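Local coordinates for peptide ABC transporter, peptide-binding protein (Thermus thermophilus, PDB 2D5W) that binds oligopeptides, here a pentapeptide, and probably hands them to an ABC transporter for passage across the membrane, at residues W593-A596 and K597-S601; G576-A579 and W580-W584; V273-T276 and F277-R281; Y563-S566 and A567-G571; T354-A357 and P358-L362. All coordinates share one frame; numbering follows the deposited sequence.

Contact 1: W593-A596 and K597-S601; sequences WDQA and KYALS
Two successive i to i+3 backbone bonds, Tyr598 N to Gln595 O (3.0 Å, N-H...O 151°) and Ala599 N to Ala596 O (3.1 Å), wind residues 595-599 into a tight coil. The coil brings Lys597 and Tyr598 back beside Asp594 and Trp593. The first torsion of Lys597 (chi1 68°) sets its CG over the centre of the Tyr598 ring, 3.4 Å above the ring plane, and bends at chi3 and chi4 turn NZ back toward Asp594. There NZ makes only a weak bond to Asp594 O; its firmer partners are two waters, one at 2.7 Å from NZ and also held by Asp594 OD2 and Lys597 N, the other shared with Asp594 N and Tyr598 OH. Asp594 OD1 meanwhile pairs with Lys591. Tyr598 OH comes up to the indole edge of Trp593 in its plane, 3.4 Å from CE3, and is also hydrogen-bonded to Asp50. The buried Gln595 side chain has NE2 3.7 Å from Tyr598 CB and donates to Ala565 O. Such repeated i to i+3 bonding defines a 3-10 turn, here a surface turn near the C-terminus, after which Leu600 bonds through its backbone to Phe297 of strand 293-308.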
loop_
_atom_site.group_PDB
_atom_site.type_symbol
_atom_site.label_atom_id
_atom_site.label_comp_id
_atom_site.label_asym_id
_atom_site.label_seq_id
_atom_site.Cartn_x
_atom_site.Cartn_y
_atom_site.Cartn_z
ATOM N N TRP A 593 10.737 -15.748 -16.925
ATOM C CA TRP A 593 11.074 -14.359 -16.648
ATOM C C TRP A 593 12.495 -14.268 -16.113
ATOM O O TRP A 593 12.996 -15.219 -15.517
ATOM C CB TRP A 593 10.112 -13.774 -15.606
ATOM C CG TRP A 593 8.670 -13.915 -15.971
ATOM C CD1 TRP A 593 7.858 -14.981 -15.716
ATOM C CD2 TRP A 593 7.886 -12.981 -16.724
ATOM N NE1 TRP A 593 6.617 -14.771 -16.270
ATOM C CE2 TRP A 593 6.608 -13.553 -16.895
ATOM C CE3 TRP A 593 8.142 -11.718 -17.275
ATOM C CZ2 TRP A 593 5.583 -12.905 -17.594
ATOM C CZ3 TRP A 593 7.124 -11.074 -17.971
ATOM C CH2 TRP A 593 5.861 -11.670 -18.123
ATOM N N ASP A 594 13.150 -13.135 -16.342
ATOM C CA ASP A 594 14.494 -12.925 -15.822
ATOM C C ASP A 594 14.503 -11.578 -15.123
ATOM O O ASP A 594 14.106 -10.563 -15.696
ATOM C CB ASP A 594 15.555 -12.929 -16.919
ATOM C CG ASP A 594 16.961 -12.843 -16.345
ATOM O OD1 ASP A 594 17.452 -13.861 -15.809
ATOM O OD2 ASP A 594 17.566 -11.753 -16.403
ATOM N N GLN A 595 14.981 -11.578 -13.888
ATOM C CA GLN A 595 15.012 -10.377 -13.068
ATOM C C GLN A 595 15.892 -9.227 -13.558
ATOM O O GLN A 595 15.566 -8.063 -13.344
ATOM C CB GLN A 595 15.432 -10.758 -11.645
ATOM C CG GLN A 595 15.380 -9.609 -10.667
ATOM C CD GLN A 595 13.974 -9.090 -10.472
ATOM O OE1 GLN A 595 13.175 -9.676 -9.737
ATOM N NE2 GLN A 595 13.655 -7.995 -11.144
ATOM N N ALA A 596 16.995 -9.553 -14.218
ATOM C CA ALA A 596 17.939 -8.541 -14.687
ATOM C C ALA A 596 17.362 -7.292 -15.354
ATOM O O ALA A 596 17.642 -6.170 -14.925
ATOM C CB ALA A 596 18.967 -9.187 -15.610
ATOM N N LYS A 597 16.556 -7.481 -16.391
ATOM C CA LYS A 597 15.992 -6.355 -17.133
ATOM C C LYS A 597 15.076 -5.412 -16.353
ATOM O O LYS A 597 14.817 -4.295 -16.799
ATOM C CB LYS A 597 15.250 -6.864 -18.371
ATOM C CG LYS A 597 13.987 -7.648 -18.064
ATOM C CD LYS A 597 13.307 -8.131 -19.338
ATOM C CE LYS A 597 14.131 -9.201 -20.036
ATOM N NZ LYS A 597 14.298 -10.413 -19.183
ATOM N N TYR A 598 14.594 -5.847 -15.193
ATOM C CA TYR A 598 13.702 -5.016 -14.390
ATOM C C TYR A 598 14.400 -4.429 -13.169
ATOM O O TYR A 598 13.820 -3.621 -12.445
ATOM C CB TYR A 598 12.505 -5.837 -13.910
ATOM C CG TYR A 598 11.848 -6.661 -14.986
ATOM C CD1 TYR A 598 11.120 -6.059 -16.012
ATOM C CD2 TYR A 598 11.967 -8.049 -14.988
ATOM C CE1 TYR A 598 10.528 -6.824 -17.015
ATOM C CE2 TYR A 598 11.383 -8.820 -15.981
ATOM C CZ TYR A 598 10.666 -8.205 -16.992
ATOM O OH TYR A 598 10.106 -8.982 -17.978
ATOM N N ALA A 599 15.644 -4.836 -12.945
ATOM C CA ALA A 599 16.397 -4.368 -11.788
ATOM C C ALA A 599 17.495 -3.384 -12.155
ATOM O O ALA A 599 17.852 -3.240 -13.324
ATOM C CB ALA A 599 16.998 -5.559 -11.056
ATOM N N LEU A 600 18.024 -2.706 -11.142
ATOM C CA LEU A 600 19.108 -1.754 -11.340
ATOM C C LEU A 600 20.329 -2.522 -11.833
ATOM O O LEU A 600 20.483 -3.708 -11.534
ATOM C CB LEU A 600 19.444 -1.046 -10.026
ATOM C CG LEU A 600 18.395 -0.085 -9.466
ATOM C CD1 LEU A 600 18.815 0.373 -8.078
ATOM C CD2 LEU A 600 18.238 1.106 -10.402
ATOM N N SER A 601 21.189 -1.842 -12.585
ATOM C CA SER A 601 22.398 -2.453 -13.127
ATOM C C SER A 601 23.158 -3.258 -12.079
ATOM O O SER A 601 23.155 -2.913 -10.897
ATOM C CB SER A 601 23.317 -1.376 -13.707
ATOM O OG SER A 601 22.680 -0.676 -14.761
HETATM O O HOH W 1 11.747 -11.358 -18.308
HETATM O O HOH W 2 16.592 -9.824 -17.803
HETATM O O HOH W 3 20.058 -5.860 -13.323
#

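Contact 2: G576-A579 and W580-W584; sequences GWNA and WEIGW
Asn578 and Glu581 are joined twice round a turn: Glu581 N donates to Asn578 O at 3.0 Å, and Asn578 ND2 donates to Glu581 OE2, also at 3.0 Å and fairly straight (162°). OE2 receives this N-H on its anti lone pair and lies close to the amide plane of Asn578, although the carboxylate is steeply turned against the amide. Glu581 has CG standing between its backbone N and carbonyl carbon, 3.1 Å from Asn578 O, and its chain runs extended from there. OE2 has a second donor, Trp593 NE1, while ND2 also bonds to Asn562 O, so both ends of the side-chain bond are doubly engaged.

Trp580 has CG wedged in the same way (chi1 58°), a torsion that lays the indole back over the preceding residues. Asn578 CA makes a CH-pi contact 3.8 Å from the centroid of the six-membered ring, 12° off the normal, and Trp580 CH2 lies 3.5 Å from Trp577 O. The side-chain CG of Asn578 in turn sits over the Trp577 ring, whose NE1 donates to Val564 O. Ile582 reaches back with CD1 to 3.8 Å from Ala579 CA. A type I beta turn, its first and last side chains linked, thus delivers the chain to strand 583-584, which pairs antiparallel with 560-561.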
loop_
_atom_site.group_PDB
_atom_site.type_symbol
_atom_site.label_atom_id
_atom_site.label_comp_id
_atom_site.label_asym_id
_atom_site.label_seq_id
_atom_site.Cartn_x
_atom_site.Cartn_y
_atom_site.Cartn_z
ATOM N N GLY A 576 5.311 -12.577 -6.810
ATOM C CA GLY A 576 4.128 -13.349 -6.482
ATOM C C GLY A 576 2.885 -13.124 -7.321
ATOM O O GLY A 576 1.840 -13.707 -7.035
ATOM N N TRP A 577 2.994 -12.291 -8.352
ATOM C CA TRP A 577 1.871 -11.988 -9.237
ATOM C C TRP A 577 1.658 -13.108 -10.261
ATOM O O TRP A 577 0.681 -13.105 -11.013
ATOM C CB TRP A 577 2.142 -10.667 -9.963
ATOM C CG TRP A 577 3.480 -10.664 -10.626
ATOM C CD1 TRP A 577 4.682 -10.342 -10.060
ATOM C CD2 TRP A 577 3.774 -11.127 -11.947
ATOM N NE1 TRP A 577 5.705 -10.585 -10.945
ATOM C CE2 TRP A 577 5.174 -11.069 -12.112
ATOM C CE3 TRP A 577 2.987 -11.593 -13.009
ATOM C CZ2 TRP A 577 5.805 -11.461 -13.299
ATOM C CZ3 TRP A 577 3.615 -11.982 -14.185
ATOM C CH2 TRP A 577 5.010 -11.913 -14.319
ATOM N N ASN A 578 2.587 -14.060 -10.279
ATOM C CA ASN A 578 2.570 -15.210 -11.190
ATOM C C ASN A 578 2.931 -16.422 -10.338
ATOM O O ASN A 578 3.669 -17.308 -10.774
ATOM C CB ASN A 578 3.641 -15.015 -12.264
ATOM C CG ASN A 578 5.046 -14.951 -11.675
ATOM O OD1 ASN A 578 5.230 -14.544 -10.526
ATOM N ND2 ASN A 578 6.043 -15.346 -12.460
ATOM N N ALA A 579 2.386 -16.463 -9.128
ATOM C CA ALA A 579 2.702 -17.508 -8.164
ATOM C C ALA A 579 2.584 -18.957 -8.613
ATOM O O ALA A 579 3.257 -19.826 -8.058
ATOM C CB ALA A 579 1.892 -17.292 -6.890
ATOM N N TRP A 580 1.745 -19.222 -9.607
ATOM C CA TRP A 580 1.557 -20.584 -10.097
ATOM C C TRP A 580 2.725 -21.129 -10.917
ATOM O O TRP A 580 2.777 -22.328 -11.187
ATOM C CB TRP A 580 0.272 -20.669 -10.928
ATOM C CG TRP A 580 0.268 -19.731 -12.095
ATOM C CD1 TRP A 580 0.747 -19.974 -13.352
ATOM C CD2 TRP A 580 -0.185 -18.373 -12.094
ATOM N NE1 TRP A 580 0.621 -18.849 -14.131
ATOM C CE2 TRP A 580 0.052 -17.850 -13.384
ATOM C CE3 TRP A 580 -0.768 -17.546 -11.124
ATOM C CZ2 TRP A 580 -0.272 -16.532 -13.730
ATOM C CZ3 TRP A 580 -1.092 -16.236 -11.468
ATOM C CH2 TRP A 580 -0.842 -15.744 -12.760
ATOM N N GLU A 581 3.653 -20.268 -11.323
ATOM C CA GLU A 581 4.788 -20.736 -12.119
ATOM C C GLU A 581 6.139 -20.572 -11.433
ATOM O O GLU A 581 7.182 -20.681 -12.074
ATOM C CB GLU A 581 4.802 -20.054 -13.495
ATOM C CG GLU A 581 4.638 -18.549 -13.458
ATOM C CD GLU A 581 4.668 -17.915 -14.840
ATOM O OE1 GLU A 581 4.174 -18.536 -15.805
ATOM O OE2 GLU A 581 5.173 -16.783 -14.956
ATOM N N ILE A 582 6.123 -20.315 -10.131
ATOM C CA ILE A 582 7.362 -20.180 -9.381
ATOM C C ILE A 582 7.798 -21.587 -8.979
ATOM O O ILE A 582 7.014 -22.366 -8.436
ATOM C CB ILE A 582 7.165 -19.294 -8.131
ATOM C CG1 ILE A 582 6.810 -17.869 -8.574
ATOM C CG2 ILE A 582 8.427 -19.308 -7.276
ATOM C CD1 ILE A 582 6.439 -16.928 -7.447
ATOM N N GLY A 583 9.049 -21.922 -9.268
ATOM C CA GLY A 583 9.521 -23.250 -8.934
ATOM C C GLY A 583 11.014 -23.442 -9.082
ATOM O O GLY A 583 11.740 -22.530 -9.475
ATOM N N TRP A 584 11.454 -24.654 -8.770
ATOM C CA TRP A 584 12.858 -25.021 -8.836
ATOM C C TRP A 584 13.199 -25.645 -10.183
ATOM O O TRP A 584 12.537 -26.586 -10.623
ATOM C CB TRP A 584 13.172 -26.000 -7.705
ATOM C CG TRP A 584 12.885 -25.433 -6.345
ATOM C CD1 TRP A 584 11.799 -25.685 -5.556
ATOM C CD2 TRP A 584 13.675 -24.465 -5.644
ATOM N NE1 TRP A 584 11.864 -24.932 -4.404
ATOM C CE2 TRP A 584 13.004 -24.174 -4.436
ATOM C CE3 TRP A 584 14.883 -23.815 -5.923
ATOM C CZ2 TRP A 584 13.505 -23.257 -3.506
ATOM C CZ3 TRP A 584 15.381 -22.904 -4.999
ATOM C CH2 TRP A 584 14.690 -22.634 -3.805
HETATM O O HOH W 4 4.244 -22.309 -8.222
#

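Contact 3: V273-T276 and F277-R281; sequences VSLT and FDQGR
Thr276 sits at the centre of this contact, with Gln279 reaching back to its backbone and Leu275 packing beside that reach. Gln279 CG is anti to its own carbonyl carbon (chi1 -61°) and the chain continues extended, which carries the amide back past the start of the short helix. OE1 then accepts Thr276 N at 2.9 Å; the bond is nearly straight (166°) and lies in the carbonyl plane on a lone pair of OE1. On the way Gln279 CG passes 3.5 Å from Thr276 OG1.

Thr276 is gripped from two further directions. Its OG1 donates to Asp278 OD2 at 2.6 Å, meeting the syn side of the carboxylate but 30° out of its plane; the two side chains lie alongside each other, pointing the same way. Asp278 OD1 faces Arg420 in a long, weak ion pair. The carbonyl O of Thr276 accepts Gly280 N at 3.1 Å and receives a weaker bond from Gln279 N.

Leu275 crosses Gln279 at about a right angle, its CB and CD2 lying 3.6 Å and 3.7 Å from Gln279 OE1. Its side chain also touches Leu258 and Leu259 of helix 255-264, while Thr276 rests on Val417 of helix 416-431. A side chain that comes back from the first turn to take the N-H of the residue preceding the helix resembles one half of a capping box, here at the start of the weakly bonded helix at about 277-280.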
loop_
_atom_site.group_PDB
_atom_site.type_symbol
_atom_site.label_atom_id
_atom_site.label_comp_id
_atom_site.label_asym_id
_atom_site.label_seq_id
_atom_site.Cartn_x
_atom_site.Cartn_y
_atom_site.Cartn_z
ATOM N N VAL A 273 8.578 -6.757 1.457
ATOM C CA VAL A 273 8.599 -6.151 2.789
ATOM C C VAL A 273 9.526 -7.014 3.642
ATOM O O VAL A 273 9.089 -7.888 4.398
ATOM C CB VAL A 273 7.189 -6.103 3.423
ATOM C CG1 VAL A 273 7.240 -5.344 4.739
ATOM C CG2 VAL A 273 6.212 -5.434 2.468
ATOM N N SER A 274 10.821 -6.761 3.508
ATOM C CA SER A 274 11.818 -7.541 4.220
ATOM C C SER A 274 13.019 -6.707 4.643
ATOM O O SER A 274 12.959 -6.001 5.647
ATOM C CB SER A 274 12.259 -8.728 3.347
ATOM O OG SER A 274 12.706 -8.303 2.070
ATOM N N LEU A 275 14.099 -6.791 3.873
ATOM C CA LEU A 275 15.332 -6.066 4.157
ATOM C C LEU A 275 15.320 -4.676 3.551
ATOM O O LEU A 275 14.651 -4.429 2.548
ATOM C CB LEU A 275 16.526 -6.837 3.593
ATOM C CG LEU A 275 16.662 -8.303 4.004
ATOM C CD1 LEU A 275 17.840 -8.934 3.267
ATOM C CD2 LEU A 275 16.848 -8.400 5.511
ATOM N N THR A 276 16.072 -3.765 4.155
ATOM C CA THR A 276 16.145 -2.416 3.626
ATOM C C THR A 276 17.338 -2.316 2.671
ATOM O O THR A 276 18.203 -3.194 2.647
ATOM C CB THR A 276 16.217 -1.373 4.764
ATOM O OG1 THR A 276 17.291 -1.687 5.656
ATOM C CG2 THR A 276 14.912 -1.380 5.553
ATOM N N PHE A 277 17.365 -1.258 1.873
ATOM C CA PHE A 277 18.401 -1.050 0.862
ATOM C C PHE A 277 19.833 -1.256 1.353
ATOM O O PHE A 277 20.625 -1.962 0.719
ATOM C CB PHE A 277 18.247 0.356 0.282
ATOM C CG PHE A 277 19.024 0.591 -0.982
ATOM C CD1 PHE A 277 18.468 0.298 -2.224
ATOM C CD2 PHE A 277 20.304 1.130 -0.934
ATOM C CE1 PHE A 277 19.178 0.542 -3.400
ATOM C CE2 PHE A 277 21.020 1.378 -2.104
ATOM C CZ PHE A 277 20.455 1.084 -3.338
ATOM N N ASP A 278 20.162 -0.628 2.475
ATOM C CA ASP A 278 21.492 -0.730 3.062
ATOM C C ASP A 278 21.854 -2.172 3.406
ATOM O O ASP A 278 23.001 -2.591 3.252
ATOM C CB ASP A 278 21.575 0.141 4.319
ATOM C CG ASP A 278 20.474 -0.167 5.323
ATOM O OD1 ASP A 278 20.799 -0.483 6.488
ATOM O OD2 ASP A 278 19.284 -0.090 4.951
ATOM N N GLN A 279 20.878 -2.942 3.871
ATOM C CA GLN A 279 21.148 -4.327 4.230
ATOM C C GLN A 279 21.443 -5.172 2.997
ATOM O O GLN A 279 22.288 -6.069 3.035
ATOM C CB GLN A 279 19.962 -4.913 4.993
ATOM C CG GLN A 279 19.660 -4.188 6.288
ATOM C CD GLN A 279 18.494 -4.802 7.025
ATOM O OE1 GLN A 279 17.388 -4.898 6.491
ATOM N NE2 GLN A 279 18.735 -5.230 8.255
ATOM N N GLY A 280 20.756 -4.868 1.901
ATOM C CA GLY A 280 20.954 -5.611 0.670
ATOM C C GLY A 280 22.357 -5.480 0.113
ATOM O O GLY A 280 22.809 -6.342 -0.642
ATOM N N ARG A 281 23.052 -4.405 0.469
ATOM C CA ARG A 281 24.411 -4.207 -0.017
ATOM C C ARG A 281 25.451 -4.297 1.097
ATOM O O ARG A 281 26.607 -3.920 0.906
ATOM C CB ARG A 281 24.521 -2.865 -0.757
ATOM C CG ARG A 281 24.148 -1.634 0.052
ATOM C CD ARG A 281 23.694 -0.495 -0.870
ATOM N NE ARG A 281 24.739 -0.032 -1.782
ATOM C CZ ARG A 281 25.680 0.853 -1.462
ATOM N NH1 ARG A 281 26.592 1.212 -2.357
ATOM N NH2 ARG A 281 25.700 1.395 -0.250
#

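Contact 4: Y563-S566 and A567-G571; sequences YVAS and AYSGG
Ala567 swings the chain round so that Ser569 comes back to Ser566: Ser566 is almost fully extended, whereas Ala567 takes helix-like backbone angles. Tyr568 follows with its CB directed away from residues 563-566, and a single water joins Tyr568 N (2.9 Å from the water oxygen) to Ser566 OG (2.7 Å from it). The Tyr568 ring has Gly571 O at its edge in the ring plane, and its hydroxyl end packs on Val359 and Asn360 of another loop.

Ser569 carries the direct contact. Its OG lies between its backbone N and carbonyl carbon (chi1 57°), facing residues 565-566, and accepts Ser566 N at 3.0 Å with an N-H...O angle of 156°. The same OG is also hydrogen-bonded to Tyr574 O, a second bond that helps hold its rotation, and it passes 3.4 Å from Ala565 CA. Ser569 CB comes 3.2 Å from Ser566 OG, itself weakly bonded to Ala49 O. A serine hydroxyl thus ties the extended strand-like run 563-566 to the loop that follows it, just where a type II beta turn from Tyr568 to Gly571 begins.

Gly570 occupies the third position of that turn with positive phi (69°), a position at which type II turns favour glycine, and it also bonds through its backbone to Phe47. Gly571 then closes the turn, its N donating to Tyr568 O at 2.7 Å.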
loop_
_atom_site.group_PDB
_atom_site.type_symbol
_atom_site.label_atom_id
_atom_site.label_comp_id
_atom_site.label_asym_id
_atom_site.label_seq_id
_atom_site.Cartn_x
_atom_site.Cartn_y
_atom_site.Cartn_z
ATOM N N TYR A 563 10.455 -16.010 -9.775
ATOM C CA TYR A 563 10.178 -15.204 -8.584
ATOM C C TYR A 563 10.813 -13.875 -8.988
ATOM O O TYR A 563 11.948 -13.569 -8.612
ATOM C CB TYR A 563 10.893 -15.778 -7.358
ATOM C CG TYR A 563 10.507 -15.094 -6.063
ATOM C CD1 TYR A 563 9.408 -15.530 -5.324
ATOM C CD2 TYR A 563 11.210 -13.982 -5.601
ATOM C CE1 TYR A 563 9.016 -14.875 -4.155
ATOM C CE2 TYR A 563 10.828 -13.318 -4.437
ATOM C CZ TYR A 563 9.730 -13.768 -3.721
ATOM O OH TYR A 563 9.340 -13.106 -2.580
ATOM N N VAL A 564 10.066 -13.101 -9.768
ATOM C CA VAL A 564 10.542 -11.843 -10.322
ATOM C C VAL A 564 9.595 -10.686 -10.055
ATOM O O VAL A 564 8.374 -10.850 -10.083
ATOM C CB VAL A 564 10.735 -12.005 -11.851
ATOM C CG1 VAL A 564 11.103 -10.677 -12.499
ATOM C CG2 VAL A 564 11.803 -13.056 -12.114
ATOM N N ALA A 565 10.171 -9.515 -9.809
ATOM C CA ALA A 565 9.400 -8.314 -9.546
ATOM C C ALA A 565 9.880 -7.183 -10.449
ATOM O O ALA A 565 10.998 -7.215 -10.967
ATOM C CB ALA A 565 9.548 -7.907 -8.079
ATOM N N SER A 566 9.020 -6.192 -10.645
ATOM C CA SER A 566 9.358 -5.028 -11.450
ATOM C C SER A 566 8.737 -3.839 -10.734
ATOM O O SER A 566 8.105 -4.003 -9.694
ATOM C CB SER A 566 8.783 -5.151 -12.862
ATOM O OG SER A 566 7.370 -5.093 -12.835
ATOM N N ALA A 567 8.910 -2.646 -11.286
ATOM C CA ALA A 567 8.361 -1.449 -10.660
ATOM C C ALA A 567 6.874 -1.564 -10.338
ATOM O O ALA A 567 6.426 -1.121 -9.280
ATOM C CB ALA A 567 8.606 -0.240 -11.552
ATOM N N TYR A 568 6.113 -2.172 -11.243
ATOM C CA TYR A 568 4.677 -2.299 -11.044
ATOM C C TYR A 568 4.090 -3.702 -11.218
ATOM O O TYR A 568 2.883 -3.847 -11.403
ATOM C CB TYR A 568 3.947 -1.313 -11.964
ATOM C CG TYR A 568 4.218 0.140 -11.637
ATOM C CD1 TYR A 568 5.007 0.931 -12.470
ATOM C CD2 TYR A 568 3.660 0.732 -10.502
ATOM C CE1 TYR A 568 5.228 2.280 -12.186
ATOM C CE2 TYR A 568 3.873 2.080 -10.208
ATOM C CZ TYR A 568 4.656 2.847 -11.056
ATOM O OH TYR A 568 4.845 4.187 -10.795
ATOM N N SER A 569 4.927 -4.734 -11.154
ATOM C CA SER A 569 4.421 -6.098 -11.296
ATOM C C SER A 569 3.363 -6.350 -10.223
ATOM O O SER A 569 3.548 -5.987 -9.058
ATOM C CB SER A 569 5.562 -7.113 -11.166
ATOM O OG SER A 569 6.250 -6.982 -9.934
ATOM N N GLY A 570 2.255 -6.969 -10.618
ATOM C CA GLY A 570 1.178 -7.230 -9.678
ATOM C C GLY A 570 0.503 -5.937 -9.256
ATOM O O GLY A 570 -0.247 -5.901 -8.281
ATOM N N GLY A 571 0.782 -4.870 -10.000
ATOM C CA GLY A 571 0.213 -3.570 -9.706
ATOM C C GLY A 571 1.096 -2.714 -8.814
ATOM O O GLY A 571 1.438 -1.588 -9.172
HETATM O O HOH W 5 6.704 -2.728 -13.989
#

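Contact 5: T354-A357 and P358-L362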
loop_
_atom_site.group_PDB
_atom_site.type_symbol
_atom_site.label_atom_id
_atom_site.label_comp_id
_atom_site.label_asym_id
_atom_site.label_seq_id
_atom_site.Cartn_x
_atom_site.Cartn_y
_atom_site.Cartn_z
ATOM N N THR A 354 8.705 15.340 -3.700
ATOM C CA THR A 354 7.299 15.205 -4.066
ATOM C C THR A 354 6.862 13.787 -3.676
ATOM O O THR A 354 7.696 12.996 -3.237
ATOM C CB THR A 354 7.110 15.461 -5.580
ATOM O OG1 THR A 354 5.729 15.328 -5.919
ATOM C CG2 THR A 354 7.940 14.493 -6.404
ATOM N N TRP A 355 5.577 13.462 -3.824
ATOM C CA TRP A 355 5.083 12.137 -3.432
ATOM C C TRP A 355 5.042 11.103 -4.548
ATOM O O TRP A 355 4.852 9.916 -4.279
ATOM C CB TRP A 355 3.687 12.256 -2.795
ATOM C CG TRP A 355 2.541 12.294 -3.780
ATOM C CD1 TRP A 355 1.832 11.225 -4.260
ATOM C CD2 TRP A 355 2.005 13.453 -4.431
ATOM N NE1 TRP A 355 0.895 11.648 -5.172
ATOM C CE2 TRP A 355 0.979 13.009 -5.298
ATOM C CE3 TRP A 355 2.293 14.822 -4.371
ATOM C CZ2 TRP A 355 0.242 13.888 -6.098
ATOM C CZ3 TRP A 355 1.558 15.696 -5.167
ATOM C CH2 TRP A 355 0.547 15.223 -6.021
ATOM N N ILE A 356 5.229 11.548 -5.788
ATOM C CA ILE A 356 5.207 10.651 -6.942
ATOM C C ILE A 356 6.633 10.254 -7.320
ATOM O O ILE A 356 7.462 11.112 -7.612
ATOM C CB ILE A 356 4.518 11.332 -8.152
ATOM C CG1 ILE A 356 3.072 11.684 -7.790
ATOM C CG2 ILE A 356 4.563 10.411 -9.365
ATOM C CD1 ILE A 356 2.307 12.400 -8.891
ATOM N N ALA A 357 6.915 8.954 -7.312
ATOM C CA ALA A 357 8.249 8.453 -7.633
ATOM C C ALA A 357 8.609 8.617 -9.107
ATOM O O ALA A 357 7.735 8.606 -9.976
ATOM C CB ALA A 357 8.361 6.983 -7.229
ATOM N N PRO A 358 9.910 8.769 -9.403
ATOM C CA PRO A 358 10.399 8.938 -10.776
ATOM C C PRO A 358 9.961 7.857 -11.767
ATOM O O PRO A 358 9.857 8.127 -12.964
ATOM C CB PRO A 358 11.914 8.980 -10.597
ATOM C CG PRO A 358 12.062 9.655 -9.270
ATOM C CD PRO A 358 11.002 8.971 -8.432
ATOM N N VAL A 359 9.711 6.641 -11.286
ATOM C CA VAL A 359 9.280 5.571 -12.187
ATOM C C VAL A 359 7.947 5.913 -12.845
ATOM O O VAL A 359 7.601 5.351 -13.883
ATOM C CB VAL A 359 9.150 4.205 -11.464
ATOM C CG1 VAL A 359 10.520 3.720 -11.016
ATOM C CG2 VAL A 359 8.210 4.317 -10.284
ATOM N N ASN A 360 7.195 6.828 -12.239
ATOM C CA ASN A 360 5.921 7.257 -12.809
ATOM C C ASN A 360 6.198 8.539 -13.605
ATOM O O ASN A 360 6.739 9.500 -13.065
ATOM C CB ASN A 360 4.902 7.547 -11.704
ATOM C CG ASN A 360 3.510 7.798 -12.250
ATOM O OD1 ASN A 360 3.331 8.581 -13.184
ATOM N ND2 ASN A 360 2.516 7.141 -11.670
ATOM N N PRO A 361 5.831 8.570 -14.899
ATOM C CA PRO A 361 6.072 9.766 -15.717
ATOM C C PRO A 361 5.450 11.064 -15.203
ATOM O O PRO A 361 5.804 12.148 -15.668
ATOM C CB PRO A 361 5.540 9.362 -17.093
ATOM C CG PRO A 361 4.480 8.367 -16.772
ATOM C CD PRO A 361 5.117 7.541 -15.675
ATOM N N LEU A 362 4.527 10.963 -14.251
ATOM C CA LEU A 362 3.896 12.154 -13.690
ATOM C C LEU A 362 4.837 12.901 -12.737
ATOM O O LEU A 362 4.580 14.047 -12.379
ATOM C CB LEU A 362 2.611 11.774 -12.949
ATOM C CG LEU A 362 1.493 11.193 -13.819
ATOM C CD1 LEU A 362 0.371 10.685 -12.925
ATOM C CD2 LEU A 362 0.978 12.255 -14.787
#
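Ile356 leads this contact, reaching over to Asn360 and Leu362 on the returning arm of the loop. Its CB forks into two arms. CG2, anti to the backbone N, meets the side chain of Asn360, 3.7 Å from Asn360 CB and 4.0 Å from Asn360 CG. CG1, on the other branch (chi1 -61°), lies 3.4 Å above the ring plane of Trp355, displaced toward the rim. With chi2 at 178° the chain stays extended, and its tip CD1 ends 4.1 Å from Leu362 CB, an apolar contact between obliquely crossing side chains.

Two turns shape the loop between them. A type I beta turn from Ala357 to Asn360 is closed by Asn360 N donating to Ala357 O at 2.9 Å. Asn360 OD1 then accepts Leu362 N, also at 2.9 Å and nearly straight (165°), forming an Asx turn that spans Pro361 and holds the amide of Asn360 in position. Ala357 CB touches Val359 CG2 at 4.1 Å.

Within the fold, the loop lies between helices 337-345 and 374-383. Ile356 and Leu362 both rest on Phe531 of helix 524-541, while Ala357 packs on Ala301 of strand 293-308 and on Phe549 of strand 544-557, so the loop spans from that helix to two adjacent antiparallel strands.

In the fold
Along the chain the order is contacts 3, 5, 4, 2, 1. The last three form a touching cluster, their centres 11 to 16 Å apart, near the C-terminus: Tyr598 packs on Val564 (contacts 1 and 4), Trp577 CB on Gly570 CA (contacts 2 and 4), and the indoles of Trp577 and Trp593 meet edge-to-face (contacts 1 and 2). Contact 5 joins contact 4 through the Tyr568 hydroxyl end, centres about 17 Å apart. Contact 3 touches none of the others; contact 1 is nearest, about 5 Å between closest atoms. Strand 293-308 borders contacts 1, 3 and 5. Val273, at the start of contact 3, packs on a basic side chain of the bound peptide, placing that loop at the ligand site.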